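Local coordinates for protein RnfH (Haemophilus influenzae, PDB 2HJ1) that is of unknown function but belongs to the RnfH family with a ubiquitin-like fold, and forms a domain-swapped dimer, at the interface of chains A and B. Coordinates in Å, arbitrary orientation; residue numbers count along the deposited sequence, not the author numbering. Chains: chain A/B, Hypothetical protein.

The interface of chains A and B. Residues chain A 78-80; chain B 15-18, 63-64.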
# COMPACT_ATOMS: atom_id res chain seq x y z
N ASP A 78 3.61 -3.64 -6.38
CA ASP A 78 2.39 -3.79 -5.54
C ASP A 78 2.59 -4.92 -4.51
O ASP A 78 3.08 -5.99 -4.83
CB ASP A 78 1.15 -4.11 -6.39
CG ASP A 78 0.47 -2.84 -6.94
OD1 ASP A 78 0.83 -1.71 -6.53
OD2 ASP A 78 -0.47 -2.99 -7.79
N ARG A 79 2.27 -4.63 -3.25
CA ARG A 79 2.24 -5.67 -2.25
C ARG A 79 0.79 -5.97 -1.87
O ARG A 79 0.09 -5.13 -1.29
CB ARG A 79 3.05 -5.31 -1.00
CG ARG A 79 3.00 -6.41 0.04
CD ARG A 79 3.86 -6.11 1.25
NE ARG A 79 3.37 -4.94 2.00
CZ ARG A 79 4.11 -3.85 2.29
NH1 ARG A 79 5.37 -3.75 1.87
NH2 ARG A 79 3.58 -2.87 3.02
N ILE A 80 0.36 -7.20 -2.18
CA ILE A 80 -0.97 -7.68 -1.78
C ILE A 80 -0.94 -8.10 -0.33
O ILE A 80 -0.17 -8.98 0.02
CB ILE A 80 -1.41 -8.87 -2.61
CG1 ILE A 80 -1.49 -8.51 -4.09
CG2 ILE A 80 -2.85 -9.39 -2.11
CD1 ILE A 80 -1.47 -9.77 -5.00
N ILE B 15 5.93 -8.30 -7.86
CA ILE B 15 4.87 -8.04 -6.89
C ILE B 15 5.15 -8.82 -5.63
O ILE B 15 5.90 -9.79 -5.68
CB ILE B 15 3.44 -8.36 -7.49
CG1 ILE B 15 3.23 -9.81 -7.91
CG2 ILE B 15 3.19 -7.49 -8.73
CD1 ILE B 15 2.77 -10.79 -6.79
N GLU B 16 4.53 -8.44 -4.52
CA GLU B 16 4.62 -9.18 -3.28
C GLU B 16 3.28 -9.65 -2.78
O GLU B 16 2.25 -9.03 -3.05
CB GLU B 16 5.31 -8.35 -2.19
CG GLU B 16 6.76 -7.97 -2.52
CD GLU B 16 7.36 -7.07 -1.44
OE1 GLU B 16 6.76 -6.02 -1.14
OE2 GLU B 16 8.41 -7.44 -0.87
N ILE B 17 3.29 -10.74 -2.03
CA ILE B 17 2.10 -11.19 -1.30
C ILE B 17 2.46 -11.39 0.15
O ILE B 17 3.50 -12.01 0.44
CB ILE B 17 1.53 -12.51 -1.91
CG1 ILE B 17 1.13 -12.24 -3.36
CG2 ILE B 17 0.28 -12.99 -1.15
CD1 ILE B 17 0.81 -13.55 -4.12
N ALA B 18 1.61 -10.88 1.05
CA ALA B 18 1.86 -10.94 2.50
C ALA B 18 0.64 -11.50 3.19
O ALA B 18 -0.49 -11.18 2.83
CB ALA B 18 2.17 -9.53 3.08
N ILE B 63 -3.71 -3.24 -0.65
CA ILE B 63 -2.51 -3.26 -1.51
C ILE B 63 -1.67 -2.10 -1.08
O ILE B 63 -2.17 -0.98 -0.96
CB ILE B 63 -2.85 -3.19 -2.99
CG1 ILE B 63 -3.35 -4.56 -3.47
CG2 ILE B 63 -1.62 -2.84 -3.86
CD1 ILE B 63 -3.94 -4.54 -4.87
N PHE B 64 -0.40 -2.37 -0.80
CA PHE B 64 0.58 -1.30 -0.63
C PHE B 64 1.34 -1.10 -1.92
O PHE B 64 2.00 -2.03 -2.43
CB PHE B 64 1.57 -1.58 0.50
CG PHE B 64 2.47 -0.40 0.81
CD1 PHE B 64 1.95 0.75 1.38
CD2 PHE B 64 3.81 -0.41 0.49
CE1 PHE B 64 2.75 1.84 1.65
CE2 PHE B 64 4.65 0.72 0.77
CZ PHE B 64 4.10 1.83 1.35
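Strand 79-82 of chain A inserts between two strands of chain B, pairing parallel to B:Glu16 and B:Ile17 on one flank and antiparallel to B:Ile63 and B:Phe64 on the other. On the antiparallel flank A:Arg79 N donates to B:Phe64 O (2.7 Å), and B:Phe64 N returns a bond to A:Arg79 O. On the parallel flank B:Glu16 N binds A:Asp78 O, A:Ile80 N reaches B:Glu16 O (2.8 Å), and B:Ala18 N donates to A:Ile80 O. Backbone bonding on both edges makes the borrowed strand an integral part of the partner's sheet, as expected of a domain swap, and the two-fold axis repeats the exchange.

A:Arg79 carries much of the side-chain contact on one face of the sheet. With CG anti to the backbone N (chi1 180°) and a bend at chi3, its guanidinium lies nearly parallel to the B:Phe64 ring, 9° between the planes, but shifted towards the CB side, NH2 lying 3.5 Å from B:Phe64 CG. The aliphatic part of the arginine packs on B:Glu16, A:Arg79 CG to B:Glu16 CB at 3.7 Å. A:Arg79 NH1 and B:Glu16 OE1 remain 4.0 Å apart, so any attraction is probably long-range. On the opposite face A:Ile80 lies alongside B:Ile17, A:Ile80 CD1 against B:Ile17 CG1 at 3.9 Å. There too the B:Ile63 methyl CG2 packs 3.7 Å from the carboxylate carbon CG of A:Asp78.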